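Local coordinates for protein putative (Helicobacter pylori, PDB 4O8S) that belongs to the nucleotidyltransferase superfamily, with an AbiEii-like domain, and probably transfers nucleotides to a substrate not yet established, at residues L7-E10 and K11-A15; S170-K173 and D174-K177. All coordinates share one frame; numbering follows the deposited sequence.

Interaction 1 of 2, residues L7-E10 and K11-A15; sequences LNHE and KLMRA
Glu10 and Arg14, one helical turn apart, lie alongside each other and point the same way: Glu10 CG is anti to its backbone N and Arg14 CG anti to its carbonyl carbon (chi1 -74°), which sets two extended chains side by side. On Arg14, CB rests 3.5 Å from Glu10 O and CG 3.4 Å from that same oxygen, which also accepts the backbone N-H of Arg14. Farther out, NE makes the salt bridge, donating at 3.2 Å (156°) to Glu10 OE2, which accepts on its anti lone pair and lies in the guanidinium plane. At the tip NH2 stands 3.6 Å from Glu10 OE2, and a water links the two. Carboxylate and guanidinium are turned 33° apart. Glu10 OE1 is hydrogen-bonded to Tyr34 OH, so both carboxylate oxygens are held. One residue back, Met13, a selenomethionine, sets CG over one face of the His9 ring, toward its rim, while SE sits obliquely, 4.5 Å from the ring centroid. Hydrogen bonds from His9 ND1 to Tyr89 OH and from His9 NE2 to Glu44 O fix the rotation of this buried ring. These are i to i+4 pairs of an amphipathic alpha-helix, 4-19, with a largely buried face (His9, Leu12, Met13) against the mixed sheet and an ion pair along its flank.

Interaction 2 of 2, residues S170-K173 and D174-K177; sequences SRLK and DFSK
With chi1 at 63°, Ser176 places OG between its own backbone N and carbonyl carbon, turned back toward the preceding helical turn. There OG donates to Leu172 O at 2.8 Å, approaching from out of the carbonyl plane. The Ser176 backbone N adds a weak bond of 3.0 Å to the same oxygen and another weak one to Lys173 O, so Leu172 O is gripped twice by one residue. Phe175, its CG anti to the backbone N (chi1 164°), carries its ring outward to Leu150 and Leu153 of helix 147-159 and Leu182 and Tyr186 of helix 179-192. Leu172 CD1 merely brushes Phe175 CD2 at 4.5 Å, and Leu172 O lies near the ring plane, at its edge. Lys177 NZ reaches back to Asp174 OD1 at 3.1 Å, nearly along the C-O axis, in a salt bridge. Arg171, bent at chi3, forms salt bridges through NH1 to Asp131 and through NE to Asp139, both of helix 126-139. Toward the C-terminal end of helix 166-176, then, the buried serine hydroxyl gives Leu172 O a short hydrogen bond just where its backbone bond is weak (129°).

Each interaction lies within its own helix, in different parts of the chain. Interaction 1 sits on helix 4-19 beside the mixed sheet, interaction 2 near the end of helix 166-176 among helices 126-139, 147-159, 179-192 and 202-231. Their centres are 35 Å apart, on opposite sides of the chain's centre, and their nearest atoms about 23 Å apart. Each includes an acid-base pair, but Glu10 and Arg14 are four residues apart, Asp174 and Lys177 three. Interaction 1 touches helix 29-36 and, through Glu44 O, the approach to strand 46-50; in this superfamily the corresponding helix and strand probably frame the nucleotide site. Interaction 2 belongs to the helical part, and no catalytic role is assigned to it.

Interaction 1 of 2, residues L7-E10 and K11-A15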
# COMPACT_ATOMS: atom_id res chain seq x y z
N LEU A 7 -4.95 13.71 10.84
CA LEU A 7 -6.22 13.16 11.33
C LEU A 7 -7.39 13.48 10.41
O LEU A 7 -8.25 12.64 10.15
CB LEU A 7 -6.53 13.66 12.74
CG LEU A 7 -5.76 13.12 13.95
CD1 LEU A 7 -6.40 13.63 15.24
CD2 LEU A 7 -5.70 11.60 13.94
N ASN A 8 -7.46 14.72 9.94
CA ASN A 8 -8.54 15.07 9.03
C ASN A 8 -8.36 14.39 7.68
O ASN A 8 -9.33 13.95 7.06
CB ASN A 8 -8.67 16.59 8.90
CG ASN A 8 -9.34 17.20 10.11
OD1 ASN A 8 -10.35 16.68 10.59
ND2 ASN A 8 -8.78 18.29 10.62
N HIS A 9 -7.11 14.26 7.25
CA HIS A 9 -6.79 13.53 6.02
C HIS A 9 -7.26 12.07 6.10
O HIS A 9 -7.93 11.57 5.19
CB HIS A 9 -5.29 13.58 5.75
CG HIS A 9 -4.90 13.16 4.37
ND1 HIS A 9 -5.19 13.93 3.25
CD2 HIS A 9 -4.23 12.08 3.91
CE1 HIS A 9 -4.72 13.33 2.17
NE2 HIS A 9 -4.14 12.20 2.54
N GLU A 10 -6.91 11.39 7.19
CA GLU A 10 -7.35 10.00 7.37
C GLU A 10 -8.87 9.89 7.38
O GLU A 10 -9.44 8.95 6.82
CB GLU A 10 -6.79 9.41 8.67
CG GLU A 10 -7.23 7.94 8.89
CD GLU A 10 -6.55 7.23 10.06
OE1 GLU A 10 -5.59 7.79 10.65
OE2 GLU A 10 -6.97 6.09 10.37
N LYS A 11 -9.52 10.85 8.01
CA LYS A 11 -10.98 10.84 8.09
C LYS A 11 -11.62 10.96 6.71
O LYS A 11 -12.60 10.28 6.40
CB LYS A 11 -11.45 11.99 8.98
CG LYS A 11 -12.95 12.18 9.05
CD LYS A 11 -13.25 13.48 9.82
CE LYS A 11 -14.73 13.65 10.14
NZ LYS A 11 -14.98 14.94 10.87
N LEU A 12 -11.04 11.81 5.86
CA LEU A 12 -11.56 11.94 4.50
C LEU A 12 -11.29 10.68 3.71
O LEU A 12 -12.17 10.19 3.01
CB LEU A 12 -10.94 13.14 3.79
CG LEU A 12 -11.20 13.28 2.28
CD1 LEU A 12 -12.67 13.48 1.95
CD2 LEU A 12 -10.37 14.45 1.75
N MSE A 13 -10.08 10.13 3.83
CA MSE A 13 -9.76 8.90 3.11
C MSE A 13 -10.71 7.76 3.48
O MSE A 13 -11.23 7.08 2.58
CB MSE A 13 -8.31 8.48 3.36
CG MSE A 13 -7.28 9.44 2.78
SE MSE A 13 -5.51 8.54 2.81
CE MSE A 13 -5.29 8.26 4.73
N ARG A 14 -10.95 7.56 4.77
CA ARG A 14 -11.85 6.49 5.24
C ARG A 14 -13.28 6.62 4.72
O ARG A 14 -13.87 5.64 4.28
CB ARG A 14 -11.90 6.45 6.77
CG ARG A 14 -10.65 5.88 7.44
CD ARG A 14 -10.92 5.56 8.92
NE ARG A 14 -9.79 4.84 9.51
CZ ARG A 14 -9.66 3.51 9.47
NH1 ARG A 14 -10.59 2.76 8.87
NH2 ARG A 14 -8.60 2.93 10.01
N ALA A 15 -13.82 7.83 4.78
CA ALA A 15 -15.18 8.08 4.31
C ALA A 15 -15.29 7.70 2.84
O ALA A 15 -16.25 7.05 2.39
CB ALA A 15 -15.55 9.53 4.51
O HOH W 1 -5.70 3.39 10.70

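Interaction 2 of 2, residues S170-K173 and D174-K177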
# COMPACT_ATOMS: atom_id res chain seq x y z
N SER A 170 11.20 -16.09 -2.24
CA SER A 170 12.44 -16.17 -3.01
C SER A 170 12.82 -14.79 -3.54
O SER A 170 13.99 -14.39 -3.48
CB SER A 170 12.31 -17.17 -4.16
OG SER A 170 13.50 -17.18 -4.93
N ARG A 171 11.83 -14.06 -4.05
CA ARG A 171 12.07 -12.72 -4.56
C ARG A 171 12.45 -11.75 -3.44
O ARG A 171 13.31 -10.89 -3.62
CB ARG A 171 10.83 -12.20 -5.31
CG ARG A 171 10.43 -13.06 -6.53
CD ARG A 171 8.97 -12.83 -6.94
NE ARG A 171 8.74 -11.47 -7.43
CZ ARG A 171 7.53 -10.91 -7.55
NH1 ARG A 171 6.44 -11.59 -7.22
NH2 ARG A 171 7.42 -9.67 -8.01
N LEU A 172 11.82 -11.90 -2.28
CA LEU A 172 12.10 -11.03 -1.14
C LEU A 172 13.53 -11.24 -0.68
O LEU A 172 14.24 -10.27 -0.38
CB LEU A 172 11.14 -11.31 0.01
CG LEU A 172 11.33 -10.44 1.26
CD1 LEU A 172 10.86 -9.01 1.01
CD2 LEU A 172 10.60 -11.06 2.44
N LYS A 173 13.95 -12.51 -0.63
CA LYS A 173 15.32 -12.90 -0.30
C LYS A 173 16.31 -12.29 -1.28
O LYS A 173 17.32 -11.72 -0.88
CB LYS A 173 15.43 -14.43 -0.29
CG LYS A 173 16.78 -14.98 0.19
CD LYS A 173 16.76 -16.51 0.25
CE LYS A 173 18.15 -17.06 0.56
NZ LYS A 173 18.17 -18.55 0.73
N ASP A 174 15.99 -12.41 -2.57
CA ASP A 174 16.83 -11.85 -3.63
C ASP A 174 16.98 -10.33 -3.44
O ASP A 174 18.08 -9.79 -3.54
CB ASP A 174 16.19 -12.16 -4.98
CG ASP A 174 17.20 -12.25 -6.12
OD1 ASP A 174 18.20 -11.49 -6.12
OD2 ASP A 174 16.99 -13.09 -7.02
N PHE A 175 15.86 -9.67 -3.15
CA PHE A 175 15.84 -8.22 -2.97
C PHE A 175 16.66 -7.77 -1.77
O PHE A 175 17.26 -6.70 -1.80
CB PHE A 175 14.38 -7.76 -2.80
CG PHE A 175 14.23 -6.36 -2.24
CD1 PHE A 175 14.58 -5.24 -3.00
CD2 PHE A 175 13.71 -6.15 -0.96
CE1 PHE A 175 14.43 -3.94 -2.50
CE2 PHE A 175 13.55 -4.86 -0.44
CZ PHE A 175 13.91 -3.75 -1.21
N SER A 176 16.68 -8.58 -0.72
CA SER A 176 17.23 -8.14 0.57
C SER A 176 18.56 -8.80 0.95
O SER A 176 19.02 -8.67 2.09
CB SER A 176 16.21 -8.38 1.68
OG SER A 176 15.94 -9.77 1.83
N LYS A 177 19.19 -9.49 -0.01
CA LYS A 177 20.40 -10.27 0.26
C LYS A 177 21.63 -9.43 0.65
O LYS A 177 22.55 -9.92 1.32
CB LYS A 177 20.72 -11.13 -0.96
CG LYS A 177 20.94 -10.29 -2.19
CD LYS A 177 21.13 -11.11 -3.45
CE LYS A 177 21.13 -10.17 -4.66
NZ LYS A 177 21.21 -10.93 -5.94